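Local coordinates for aminotransferase class I and II (Streptococcus suis 89/1591, PDB 3OP7), which probably transfers amino groups between amino acids and keto acids, using pyridoxal phosphate held as a Schiff base on a lysine, at residues 112-117 against 159-164; 168-173 against 302-307; 192-197 against 214-219. One frame throughout, in Å; residues are numbered along the deposited sequence. Where two conformers were deposited one is given.

All three contacts are buried. Contacts 1 and 3 belong to the same mostly parallel sheet, through its neighbouring strands 157-161 and 189-193, each centred about 8 Å from the centre of the chain. Contact 1 relies on an asparagine amide gripping a loop, whereas contact 3 joins strand to strand by backbone bonds that waters continue, and carries D193 and S219, which bind the cofactor. Contact 2 lies further out, about 12 Å from the chain centre, with several partly exposed residues. It links two loops by a single backbone bond and small apolar groups. N162 ties contact 1 to contacts 2 and 3, and V306 of contact 2 packs on Y196 of contact 3.

Contact 1: residues 112-117 against 159-164; sequences YPTYQQ and CINNAN
N164 holds the loop 112-117 by both ends of its amide. Its ND2 donates to P113 O at 3.1 Å, a nearly straight bond (N-H...O 175°) lying in the amide plane, while its OD1 accepts from T114 OG1 at 2.8 Å, the hydroxyl tilted slightly from the carbonyl plane. T114 has OG1 anti to its backbone N (chi1 -172°), which carries the hydroxyl between N164 and N161; T114 OG1 also lies only 3.0 Å from N161 CB, a tight approach. One amide thus satisfies two polar atoms of a buried loop. Both sides turn at cis peptides, before P113 and before A163, as the chain leaves strands 107-112 and 157-161 of the large sheet of a fold type I aminotransferase. N165, next to N164, opens the NPTG sequence of this family. N161, at the strand end, bonds both ways: OD1 accepts from N165 N, and ND2 donates to D193 O on the neighbouring strand. Further out, I134 of strand 128-135 packs on P113 and N164, and helix 117-124 supplies L118 against N161 and Y119 against T114. The side chain of Y115 packs on I253 of the second subunit.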
ATOM      1  N   TYR A 112      19.655  14.211  -1.626  1.00 27.11           N
ATOM      2  CA  TYR A 112      20.328  13.235  -0.775  1.00 27.97           C
ATOM      3  C   TYR A 112      21.101  13.915   0.337  1.00 29.04           C
ATOM      4  O   TYR A 112      21.820  14.915   0.092  1.00 31.62           O
ATOM      5  CB  TYR A 112      21.283  12.342  -1.587  1.00 27.72           C
ATOM      6  CG  TYR A 112      21.783  11.180  -0.782  1.00 29.99           C
ATOM      7  CD1 TYR A 112      20.998  10.034  -0.651  1.00 29.53           C
ATOM      8  CD2 TYR A 112      23.001  11.223  -0.106  1.00 33.45           C
ATOM      9  CE1 TYR A 112      21.393   8.959   0.102  1.00 34.94           C
ATOM     10  CE2 TYR A 112      23.427  10.115   0.649  1.00 36.38           C
ATOM     11  CZ  TYR A 112      22.603   9.001   0.758  1.00 37.28           C
ATOM     12  OH  TYR A 112      22.959   7.879   1.497  1.00 43.30           O
ATOM     13  N   PRO A 113      20.943  13.418   1.579  1.00 30.29           N
ATOM     14  CA  PRO A 113      19.963  12.482   2.072  1.00 29.83           C
ATOM     15  C   PRO A 113      18.581  13.042   1.956  1.00 28.29           C
ATOM     16  O   PRO A 113      18.383  14.242   1.889  1.00 27.19           O
ATOM     17  CB  PRO A 113      20.263  12.383   3.591  1.00 31.23           C
ATOM     18  CG  PRO A 113      21.335  13.130   3.848  1.00 33.88           C
ATOM     19  CD  PRO A 113      21.894  13.785   2.632  1.00 32.12           C
ATOM     20  N   THR A 114      17.616  12.150   1.870  1.00 26.48           N
ATOM     21  CA  THR A 114      16.240  12.532   1.822  1.00 26.70           C
ATOM     22  C   THR A 114      15.433  11.304   2.236  1.00 25.26           C
ATOM     23  O   THR A 114      15.998  10.304   2.656  1.00 26.79           O
ATOM     24  CB  THR A 114      15.804  12.956   0.383  1.00 25.27           C
ATOM     25  OG1 THR A 114      14.496  13.496   0.459  1.00 25.15           O
ATOM     26  CG2 THR A 114      15.810  11.770  -0.633  1.00 23.90           C
ATOM     27  N   TYR A 115      14.125  11.347   2.095  1.00 25.94           N
ATOM     28  CA  TYR A 115      13.295  10.155   2.391  1.00 24.13           C
ATOM     29  C   TYR A 115      13.680   8.949   1.525  1.00 24.64           C
ATOM     30  O   TYR A 115      13.779   9.057   0.296  1.00 24.07           O
ATOM     31  CB  TYR A 115      11.821  10.514   2.215  1.00 23.97           C
ATOM     32  CG  TYR A 115      10.907   9.580   2.981  1.00 23.29           C
ATOM     33  CD1 TYR A 115      10.931   9.561   4.352  1.00 24.45           C
ATOM     34  CD2 TYR A 115      10.020   8.745   2.337  1.00 22.77           C
ATOM     35  CE1 TYR A 115      10.115   8.729   5.079  1.00 26.76           C
ATOM     36  CE2 TYR A 115       9.183   7.955   3.043  1.00 22.11           C
ATOM     37  CZ  TYR A 115       9.241   7.914   4.426  1.00 25.73           C
ATOM     38  OH  TYR A 115       8.411   7.075   5.189  1.00 24.10           O
ATOM     39  N   GLN A 116      13.960   7.805   2.146  1.00 23.43           N
ATOM     40  CA  GLN A 116      14.674   6.721   1.443  1.00 24.05           C
ATOM     41  C   GLN A 116      13.963   6.164   0.209  1.00 24.35           C
ATOM     42  O   GLN A 116      14.601   5.682  -0.707  1.00 25.06           O
ATOM     43  CB  GLN A 116      15.044   5.586   2.431  1.00 24.89           C
ATOM     44  CG  GLN A 116      15.891   4.471   1.833  1.00 28.34           C
ATOM     45  CD  GLN A 116      16.363   3.452   2.856  1.00 28.71           C
ATOM     46  OE1 GLN A 116      16.207   3.657   4.067  1.00 29.99           O
ATOM     47  NE2 GLN A 116      16.966   2.362   2.380  1.00 28.67           N
ATOM     48  N   GLN A 117      12.637   6.251   0.175  1.00 24.32           N
ATOM     49  CA  GLN A 117      11.893   5.806  -1.006  1.00 23.48           C
ATOM     50  C   GLN A 117      12.438   6.443  -2.295  1.00 23.83           C
ATOM     51  O   GLN A 117      12.461   5.803  -3.352  1.00 24.92           O
ATOM     52  CB  GLN A 117      10.435   6.210  -0.895  1.00 23.14           C
ATOM     53  CG  GLN A 117       9.563   5.329   0.032  1.00 22.04           C
ATOM     54  CD  GLN A 117       8.115   5.701  -0.103  1.00 23.38           C
ATOM     55  OE1 GLN A 117       7.737   6.823   0.200  1.00 22.34           O
ATOM     56  NE2 GLN A 117       7.281   4.738  -0.557  1.00 19.38           N
ATOM     57  N   CYS A 159      14.062  13.780  -8.092  1.00 23.04           N
ATOM     58  CA  CYS A 159      13.277  13.605  -6.872  1.00 23.33           C
ATOM     59  C   CYS A 159      13.727  14.550  -5.794  1.00 24.19           C
ATOM     60  O   CYS A 159      14.932  14.630  -5.467  1.00 24.72           O
ATOM     61  CB  CYS A 159      13.366  12.154  -6.380  1.00 22.98           C
ATOM     62  SG  CYS A 159      12.877  10.903  -7.532  1.00 25.67           S
ATOM     63  N   ILE A 160      12.766  15.296  -5.233  1.00 23.77           N
ATOM     64  CA  ILE A 160      12.994  16.149  -4.094  1.00 23.64           C
ATOM     65  C   ILE A 160      11.951  15.900  -3.004  1.00 23.83           C
ATOM     66  O   ILE A 160      10.914  15.291  -3.247  1.00 21.39           O
ATOM     67  CB  ILE A 160      12.951  17.635  -4.499  1.00 25.16           C
ATOM     68  CG1 ILE A 160      11.548  18.070  -4.966  1.00 24.44           C
ATOM     69  CG2 ILE A 160      14.040  17.963  -5.565  1.00 25.21           C
ATOM     70  CD1 ILE A 160      11.476  19.648  -5.200  1.00 24.04           C
ATOM     71  N   ASN A 161      12.224  16.404  -1.804  1.00 23.89           N
ATOM     72  CA  ASN A 161      11.363  16.261  -0.651  1.00 23.81           C
ATOM     73  C   ASN A 161      11.375  17.691  -0.076  1.00 24.65           C
ATOM     74  O   ASN A 161      12.410  18.219   0.331  1.00 24.97           O
ATOM     75  CB  ASN A 161      11.985  15.198   0.256  1.00 23.48           C
ATOM     76  CG  ASN A 161      11.184  14.849   1.505  1.00 25.62           C
ATOM     77  OD1 ASN A 161      11.780  14.287   2.454  1.00 25.83           O
ATOM     78  ND2 ASN A 161       9.869  15.096   1.516  1.00 22.65           N
ATOM     79  N   ASN A 162      10.217  18.336  -0.086  1.00 23.89           N
ATOM     80  CA  ASN A 162      10.120  19.760   0.195  1.00 25.31           C
ATOM     81  C   ASN A 162       8.915  20.017   1.123  1.00 26.08           C
ATOM     82  O   ASN A 162       7.768  19.961   0.667  1.00 23.62           O
ATOM     83  CB  ASN A 162       9.952  20.555  -1.101  1.00 26.10           C
ATOM     84  CG  ASN A 162      10.476  21.995  -0.982  1.00 27.09           C
ATOM     85  OD1 ASN A 162      11.467  22.272  -0.240  1.00 29.22           O
ATOM     86  ND2 ASN A 162       9.801  22.931  -1.657  1.00 24.85           N
ATOM     87  N   ALA A 163       9.136  20.324   2.412  1.00 25.21           N
ATOM     88  CA  ALA A 163      10.459  20.348   3.078  1.00 25.66           C
ATOM     89  C   ALA A 163      11.123  19.010   3.213  1.00 24.66           C
ATOM     90  O   ALA A 163      10.448  17.988   3.130  1.00 25.64           O
ATOM     91  CB  ALA A 163      10.306  20.986   4.471  1.00 26.65           C
ATOM     92  N   ASN A 164      12.432  18.980   3.495  1.00 26.14           N
ATOM     93  CA  ASN A 164      13.172  17.709   3.436  1.00 26.61           C
ATOM     94  C   ASN A 164      13.166  16.956   4.769  1.00 26.90           C
ATOM     95  O   ASN A 164      13.208  17.559   5.804  1.00 28.25           O
ATOM     96  CB  ASN A 164      14.637  17.970   3.042  1.00 26.90           C
ATOM     97  CG  ASN A 164      15.356  16.681   2.580  1.00 25.11           C
ATOM     98  OD1 ASN A 164      14.724  15.685   2.179  1.00 26.40           O
ATOM     99  ND2 ASN A 164      16.671  16.696   2.637  1.00 25.87           N
TER

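Contact 2: residues 168-173 against 302-307; sequences GAVMDR and RPAVVS. With EDO (1,2-ethanediol), chain F; EDO (1,2-ethanediol), chain K.
The flat carbonyl group of G168 is approached by A304 from above its plane: A304 N stands 38° out of it, yet its N-H points almost straight at G168 O (177°), across 2.8 Å. The other flat group, the guanidinium of R173, lies away from the loop 302-307 and has a 1,2-ethanediol, probably from the crystallisation liquor, at its edge, held by a weak bond from NH2; its NE and NH1 form salt bridges with D203 and E177.

Carbon atoms close in around G168, which brings no side chain of its own. P303 CB reaches to 3.8 Å from G168 CA, and V306 CG2 to 3.5 Å from the same atom. A304 adds its methyl, with CB 3.5 Å from G168 O. Two residues along, V170 has CG1 in the position between its backbone N and carbonyl carbon (chi1 81°), and this branch meets A304 CB at 3.7 Å. V170 N, not used across the contact, donates to O1 of a second ethanediol at 2.9 Å.

A304 is the centre of an inverse gamma turn, closed by a weak bond from V305 N to P303 O. Here the two loops join the large domain, which gives 168-173, to the antiparallel sheet of the small domain, whose loop is 302-307, in what is probably a fold type I aminotransferase. The first loop runs from strand 157-161 into helix 173-184, whose N-cap is D172, bonded through OD1 to Y175 N. The second connects strands 298-300 and 309-313, with R302 and S307 packed on the long helix 270-294.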
ATOM      1  N   GLY A 168      14.290  19.451   7.546  1.00 28.91           N
ATOM      2  CA  GLY A 168      13.236  20.428   7.704  1.00 28.50           C
ATOM      3  C   GLY A 168      13.433  21.652   6.842  1.00 29.01           C
ATOM      4  O   GLY A 168      12.671  22.623   6.991  1.00 30.84           O
ATOM      5  N   ALA A 169      14.483  21.673   5.997  1.00 29.90           N
ATOM      6  CA  ALA A 169      14.798  22.845   5.158  1.00 30.04           C
ATOM      7  C   ALA A 169      13.915  22.847   3.904  1.00 30.08           C
ATOM      8  O   ALA A 169      13.539  21.789   3.417  1.00 28.94           O
ATOM      9  CB  ALA A 169      16.288  22.820   4.723  1.00 30.97           C
ATOM     10  N   VAL A 170      13.607  24.027   3.377  1.00 29.83           N
ATOM     11  CA  VAL A 170      12.661  24.133   2.281  1.00 30.32           C
ATOM     12  C   VAL A 170      13.268  24.944   1.110  1.00 30.46           C
ATOM     13  O   VAL A 170      14.046  25.856   1.309  1.00 29.87           O
ATOM     14  CB  VAL A 170      11.319  24.721   2.848  1.00 32.28           C
ATOM     15  CG1 VAL A 170      11.426  26.256   2.976  1.00 31.73           C
ATOM     16  CG2 VAL A 170      10.124  24.295   2.092  1.00 32.35           C
HETATM   17  N   MSE A 171      12.951  24.519  -0.105  1.00 28.08           N
HETATM   18  CA  MSE A 171      13.213  25.315  -1.303  1.00 28.12           C
HETATM   19  C   MSE A 171      12.062  26.245  -1.559  1.00 28.35           C
HETATM   20  O   MSE A 171      10.943  25.804  -1.803  1.00 27.43           O
HETATM   21  CB  MSE A 171      13.361  24.422  -2.530  1.00 26.41           C
HETATM   22  CG  MSE A 171      14.486  23.418  -2.448  1.00 26.31           C
HETATM   23 SE   MSE A 171      14.293  21.970  -3.763  0.75 23.49          SE
HETATM   24  CE  MSE A 171      16.017  21.136  -3.462  1.00 27.41           C
ATOM     25  N   ASP A 172      12.337  27.521  -1.609  1.00 30.22           N
ATOM     26  CA  ASP A 172      11.273  28.475  -1.879  1.00 32.19           C
ATOM     27  C   ASP A 172      11.001  28.608  -3.388  1.00 32.53           C
ATOM     28  O   ASP A 172      11.624  27.934  -4.228  1.00 29.91           O
ATOM     29  CB  ASP A 172      11.553  29.817  -1.194  1.00 33.67           C
ATOM     30  CG  ASP A 172      12.751  30.554  -1.751  1.00 36.67           C
ATOM     31  OD1 ASP A 172      13.323  30.189  -2.793  1.00 36.34           O
ATOM     32  OD2 ASP A 172      13.117  31.549  -1.128  1.00 38.34           O
ATOM     33  N   ARG A 173      10.072  29.479  -3.731  1.00 34.43           N
ATOM     34  CA  ARG A 173       9.695  29.695  -5.121  1.00 34.75           C
ATOM     35  C   ARG A 173      10.876  30.063  -6.009  1.00 35.57           C
ATOM     36  O   ARG A 173      11.002  29.527  -7.075  1.00 36.09           O
ATOM     37  CB  ARG A 173       8.649  30.817  -5.237  1.00 35.86           C
ATOM     38  CG  ARG A 173       8.278  31.188  -6.688  1.00 36.71           C
ATOM     39  CD  ARG A 173       7.198  32.273  -6.728  1.00 40.88           C
ATOM     40  NE  ARG A 173       5.901  31.759  -6.275  1.00 41.86           N
ATOM     41  CZ  ARG A 173       5.016  31.115  -7.038  1.00 42.90           C
ATOM     42  NH1 ARG A 173       5.252  30.831  -8.307  1.00 45.05           N
ATOM     43  NH2 ARG A 173       3.874  30.756  -6.513  1.00 46.35           N
ATOM     44  N   ARG A 302      17.921  25.720  11.918  1.00 38.52           N
ATOM     45  CA  ARG A 302      16.500  25.701  12.290  1.00 38.38           C
ATOM     46  C   ARG A 302      15.618  25.343  11.101  1.00 36.62           C
ATOM     47  O   ARG A 302      15.700  26.003  10.070  1.00 36.54           O
ATOM     48  CB  ARG A 302      16.104  27.082  12.850  1.00 39.91           C
ATOM     49  CG  ARG A 302      14.695  27.203  13.415  1.00 41.50           C
ATOM     50  CD  ARG A 302      14.421  28.648  13.737  1.00 45.19           C
ATOM     51  NE  ARG A 302      13.179  28.899  14.462  1.00 45.02           N
ATOM     52  CZ  ARG A 302      12.023  29.314  13.933  1.00 48.07           C
ATOM     53  NH1 ARG A 302      11.869  29.474  12.631  1.00 47.46           N
ATOM     54  NH2 ARG A 302      10.984  29.558  14.734  1.00 49.77           N
ATOM     55  N   PRO A 303      14.763  24.318  11.257  1.00 34.48           N
ATOM     56  CA  PRO A 303      13.863  23.873  10.177  1.00 33.53           C
ATOM     57  C   PRO A 303      12.865  24.967   9.814  1.00 33.76           C
ATOM     58  O   PRO A 303      12.635  25.879  10.596  1.00 33.72           O
ATOM     59  CB  PRO A 303      13.170  22.674  10.779  1.00 32.93           C
ATOM     60  CG  PRO A 303      13.179  22.935  12.251  1.00 34.56           C
ATOM     61  CD  PRO A 303      14.505  23.565  12.499  1.00 34.79           C
ATOM     62  N   ALA A 304      12.264  24.866   8.644  1.00 32.46           N
ATOM     63  CA  ALA A 304      11.340  25.892   8.192  1.00 33.43           C
ATOM     64  C   ALA A 304       9.935  25.656   8.832  1.00 33.23           C
ATOM     65  O   ALA A 304       8.951  25.589   8.123  1.00 32.25           O
ATOM     66  CB  ALA A 304      11.247  25.851   6.634  1.00 33.28           C
ATOM     67  N   VAL A 305       9.876  25.618  10.172  1.00 34.16           N
ATOM     68  CA  VAL A 305       8.627  25.426  10.936  1.00 33.64           C
ATOM     69  C   VAL A 305       7.870  24.224  10.349  1.00 32.35           C
ATOM     70  O   VAL A 305       6.711  24.314   9.934  1.00 31.85           O
ATOM     71  CB  VAL A 305       7.765  26.728  11.022  1.00 35.22           C
ATOM     72  CG1 VAL A 305       6.767  26.637  12.183  1.00 36.10           C
ATOM     73  CG2 VAL A 305       8.643  28.018  11.198  1.00 36.34           C
ATOM     74  N   VAL A 306       8.581  23.097  10.351  1.00 31.92           N
ATOM     75  CA  VAL A 306       8.019  21.776  10.122  1.00 30.72           C
ATOM     76  C   VAL A 306       8.527  20.855  11.221  1.00 31.01           C
ATOM     77  O   VAL A 306       9.546  21.123  11.850  1.00 32.78           O
ATOM     78  CB  VAL A 306       8.360  21.218   8.689  1.00 31.51           C
ATOM     79  CG1 VAL A 306       7.768  22.137   7.584  1.00 30.76           C
ATOM     80  CG2 VAL A 306       9.857  21.063   8.480  1.00 28.86           C
ATOM     81  N   SER A 307       7.860  19.733  11.401  1.00 31.44           N
ATOM     82  CA  SER A 307       8.069  18.840  12.559  1.00 32.06           C
ATOM     83  C   SER A 307       9.277  17.880  12.468  1.00 33.11           C
ATOM     84  O   SER A 307       9.231  16.777  13.056  1.00 35.12           O
ATOM     85  CB  SER A 307       6.763  18.003  12.773  1.00 29.91           C
ATOM     86  OG  SER A 307       6.395  17.182  11.649  1.00 29.89           O
TER
HETATM   87  C1  EDO F 403      15.158  27.273   4.247  1.00 39.19           C
HETATM   88  O1  EDO F 403      14.724  26.157   5.055  1.00 34.20           O
HETATM   89  C2  EDO F 403      16.500  26.989   3.562  1.00 37.45           C
HETATM   90  O2  EDO F 403      17.523  26.659   4.523  1.00 38.48           O
HETATM   91  C1  EDO K 408       0.294  29.293  -5.916  1.00 61.85           C
HETATM   92  O1  EDO K 408       0.829  29.544  -7.227  1.00 62.05           O
HETATM   93  C2  EDO K 408       1.427  29.215  -4.893  1.00 61.29           C
HETATM   94  O2  EDO K 408       1.178  28.303  -3.807  1.00 59.70           O

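Contact 3: residues 192-197 against 214-219; sequences SDEVYR and GIAVNS. With EDO (1,2-ethanediol), chain I.
E194 turns CG anti to its carbonyl carbon (chi1 -62°), and an extended chain carries OE1 to 3.6 Å from A216 CB; S219 has OG between its backbone N and carbonyl carbon (chi1 84°), where it meets V195 CG1 at 3.8 Å. Both contacts sit where the chain runs on past strand 189-193, beside strand 214-219; the two parallel strands belong to a beta-alpha-beta unit with helix 207-210 between them. S192 N donates to I215 O, S192 O accepts from V217 N at 3.0 Å, and E194 N donates to V217 O at 2.8 Å, extending the pairing just past the first strand. In the E194 carboxylate OE1 bonds S206 OG, while OE2 bonds I207 N and accepts from S192 OG at 2.8 Å.

D193 OD1 accepts from V195 N in an Asx turn, while its OD2 bonds N94 ND2 and the pyridine N1 of the cofactor on the modified lysine at 222. S219 OG bonds the phosphate oxygen OP1 and S221 N, so the strand ends hold cofactor ring and phosphate.

Waters then take over the pairing. One donates to both V195 O and S219 O. N218 OD1 accepts from S219 N at 2.7 Å, in the carbonyl plane on a lone pair, and from a second water that also donates to V195 O. A third bridges two side chains, donating to E194 OE1 at 2.7 Å and accepting from N218 ND2 at 3.0 Å.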
ATOM      1  N   SER A 192       8.042  15.644  -6.255  1.00 22.62           N
ATOM      2  CA  SER A 192       8.261  16.361  -5.004  1.00 21.96           C
ATOM      3  C   SER A 192       7.347  15.828  -3.886  1.00 22.38           C
ATOM      4  O   SER A 192       6.124  15.933  -3.961  1.00 22.38           O
ATOM      5  CB  SER A 192       8.011  17.852  -5.237  1.00 23.28           C
ATOM      6  OG  SER A 192       8.288  18.602  -4.060  1.00 22.51           O
ATOM      7  N   ASP A 193       7.945  15.161  -2.908  1.00 21.34           N
ATOM      8  CA  ASP A 193       7.247  14.693  -1.742  1.00 20.79           C
ATOM      9  C   ASP A 193       7.108  15.885  -0.776  1.00 21.09           C
ATOM     10  O   ASP A 193       8.105  16.416  -0.230  1.00 22.50           O
ATOM     11  CB  ASP A 193       8.012  13.511  -1.142  1.00 21.54           C
ATOM     12  CG  ASP A 193       7.475  13.044   0.216  1.00 22.15           C
ATOM     13  OD1 ASP A 193       6.837  13.819   0.952  1.00 23.30           O
ATOM     14  OD2 ASP A 193       7.831  11.929   0.600  1.00 23.50           O
ATOM     15  N   GLU A 194       5.874  16.343  -0.667  1.00 20.65           N
ATOM     16  CA  GLU A 194       5.515  17.544   0.012  1.00 22.45           C
ATOM     17  C   GLU A 194       4.735  17.322   1.289  1.00 22.77           C
ATOM     18  O   GLU A 194       3.968  18.190   1.706  1.00 22.42           O
ATOM     19  CB  GLU A 194       4.797  18.503  -0.964  1.00 22.92           C
ATOM     20  CG  GLU A 194       5.736  18.887  -2.096  1.00 23.38           C
ATOM     21  CD  GLU A 194       5.152  19.655  -3.270  1.00 25.88           C
ATOM     22  OE1 GLU A 194       3.921  19.698  -3.446  1.00 24.90           O
ATOM     23  OE2 GLU A 194       5.985  20.264  -4.015  1.00 22.89           O
ATOM     24  N   VAL A 195       4.937  16.192   1.953  1.00 21.51           N
ATOM     25  CA  VAL A 195       4.227  15.964   3.222  1.00 21.52           C
ATOM     26  C   VAL A 195       4.466  17.057   4.272  1.00 22.96           C
ATOM     27  O   VAL A 195       3.568  17.297   5.093  1.00 24.04           O
ATOM     28  CB  VAL A 195       4.504  14.548   3.851  1.00 20.54           C
ATOM     29  CG1 VAL A 195       3.953  13.421   2.919  1.00 19.28           C
ATOM     30  CG2 VAL A 195       5.981  14.317   4.188  1.00 22.03           C
ATOM     31  N   TYR A 196       5.642  17.657   4.271  1.00 23.75           N
ATOM     32  CA  TYR A 196       5.974  18.733   5.205  1.00 25.53           C
ATOM     33  C   TYR A 196       5.701  20.100   4.626  1.00 26.82           C
ATOM     34  O   TYR A 196       6.568  20.719   3.983  1.00 26.53           O
ATOM     35  CB  TYR A 196       7.432  18.676   5.664  1.00 25.20           C
ATOM     36  CG  TYR A 196       7.703  17.411   6.471  1.00 26.80           C
ATOM     37  CD1 TYR A 196       7.150  17.267   7.739  1.00 32.21           C
ATOM     38  CD2 TYR A 196       8.497  16.402   5.996  1.00 25.97           C
ATOM     39  CE1 TYR A 196       7.382  16.169   8.490  1.00 30.82           C
ATOM     40  CE2 TYR A 196       8.719  15.281   6.755  1.00 26.71           C
ATOM     41  CZ  TYR A 196       8.167  15.189   8.000  1.00 29.97           C
ATOM     42  OH  TYR A 196       8.387  14.108   8.806  1.00 37.02           O
ATOM     43  N   ARG A 197       4.466  20.551   4.816  1.00 28.07           N
ATOM     44  CA  ARG A 197       4.069  21.961   4.540  0.50 28.28           C
ATOM     45  C   ARG A 197       4.741  22.897   5.525  1.00 29.40           C
ATOM     46  O   ARG A 197       4.533  22.810   6.755  1.00 28.36           O
ATOM     47  CB  ARG A 197       2.543  22.142   4.657  0.50 29.47           C
ATOM     48  CG  ARG A 197       1.951  23.452   4.100  0.50 30.98           C
ATOM     49  CD  ARG A 197       0.667  23.908   4.843  0.50 32.91           C
ATOM     50  NE  ARG A 197       0.361  25.338   4.657  0.50 34.50           N
ATOM     51  CZ  ARG A 197       0.456  26.269   5.599  0.50 36.90           C
ATOM     52  NH1 ARG A 197       0.858  25.969   6.823  0.50 35.28           N
ATOM     53  NH2 ARG A 197       0.151  27.525   5.308  0.50 40.13           N
ATOM     54  N   GLY A 214       5.675  18.637 -12.922  1.00 25.19           N
ATOM     55  CA  GLY A 214       5.856  18.460 -11.497  1.00 24.21           C
ATOM     56  C   GLY A 214       4.809  17.462 -11.018  1.00 24.37           C
ATOM     57  O   GLY A 214       3.644  17.581 -11.411  1.00 25.24           O
ATOM     58  N   ILE A 215       5.230  16.533 -10.166  1.00 23.20           N
ATOM     59  CA  ILE A 215       4.374  15.437  -9.641  1.00 21.52           C
ATOM     60  C   ILE A 215       4.439  15.643  -8.123  1.00 22.51           C
ATOM     61  O   ILE A 215       5.522  15.510  -7.522  1.00 22.88           O
ATOM     62  CB  ILE A 215       4.881  14.039 -10.022  1.00 20.70           C
ATOM     63  CG1 ILE A 215       4.930  13.862 -11.543  1.00 21.88           C
ATOM     64  CG2 ILE A 215       4.002  12.930  -9.343  1.00 19.88           C
ATOM     65  CD1 ILE A 215       5.639  12.588 -11.982  1.00 22.71           C
ATOM     66  N   ALA A 216       3.324  16.093  -7.537  1.00 22.16           N
ATOM     67  CA  ALA A 216       3.219  16.380  -6.114  1.00 21.95           C
ATOM     68  C   ALA A 216       2.690  15.193  -5.348  1.00 22.74           C
ATOM     69  O   ALA A 216       1.683  14.608  -5.756  1.00 22.86           O
ATOM     70  CB  ALA A 216       2.302  17.584  -5.886  1.00 22.44           C
ATOM     71  N   VAL A 217       3.402  14.822  -4.285  1.00 22.46           N
ATOM     72  CA  VAL A 217       2.989  13.758  -3.402  1.00 21.49           C
ATOM     73  C   VAL A 217       2.719  14.419  -2.066  1.00 21.57           C
ATOM     74  O   VAL A 217       3.483  15.273  -1.570  1.00 20.82           O
ATOM     75  CB  VAL A 217       4.038  12.622  -3.307  1.00 20.88           C
ATOM     76  CG1 VAL A 217       3.878  11.798  -2.006  1.00 20.32           C
ATOM     77  CG2 VAL A 217       3.951  11.707  -4.548  1.00 21.52           C
ATOM     78  N   ASN A 218       1.590  14.063  -1.455  1.00 20.68           N
ATOM     79  CA  ASN A 218       1.273  14.637  -0.161  1.00 21.25           C
ATOM     80  C   ASN A 218       0.387  13.663   0.630  1.00 22.31           C
ATOM     81  O   ASN A 218       0.036  12.588   0.148  1.00 21.51           O
ATOM     82  CB  ASN A 218       0.617  16.009  -0.322  1.00 22.70           C
ATOM     83  CG  ASN A 218       0.936  17.001   0.847  1.00 25.01           C
ATOM     84  OD1 ASN A 218       1.002  16.602   2.015  1.00 23.24           O
ATOM     85  ND2 ASN A 218       1.161  18.309   0.522  1.00 24.04           N
ATOM     86  N   SER A 219       0.078  14.040   1.862  1.00 22.55           N
ATOM     87  CA  SER A 219      -0.822  13.206   2.676  1.00 21.78           C
ATOM     88  C   SER A 219      -1.341  13.923   3.900  1.00 22.63           C
ATOM     89  O   SER A 219      -0.951  15.044   4.196  1.00 22.15           O
ATOM     90  CB  SER A 219      -0.160  11.930   3.082  1.00 24.21           C
ATOM     91  OG  SER A 219       0.632  12.046   4.203  1.00 25.06           O
TER
HETATM   92  C1  EDO I 406      -1.395  28.117   8.199  1.00 59.02           C
HETATM   93  O1  EDO I 406      -1.134  28.775   6.962  1.00 60.24           O
HETATM   94  C2  EDO I 406      -2.297  29.001   9.052  1.00 59.83           C
HETATM   95  O2  EDO I 406      -2.458  28.433  10.357  1.00 59.18           O
HETATM   96  O   HOH W   1       1.469  19.318  -2.335  1.00 24.89           O
HETATM   97  O   HOH W   2       1.362  15.632   5.570  1.00 25.65           O
HETATM   98  O   HOH W   3       1.050  18.833   3.657  1.00 28.01           O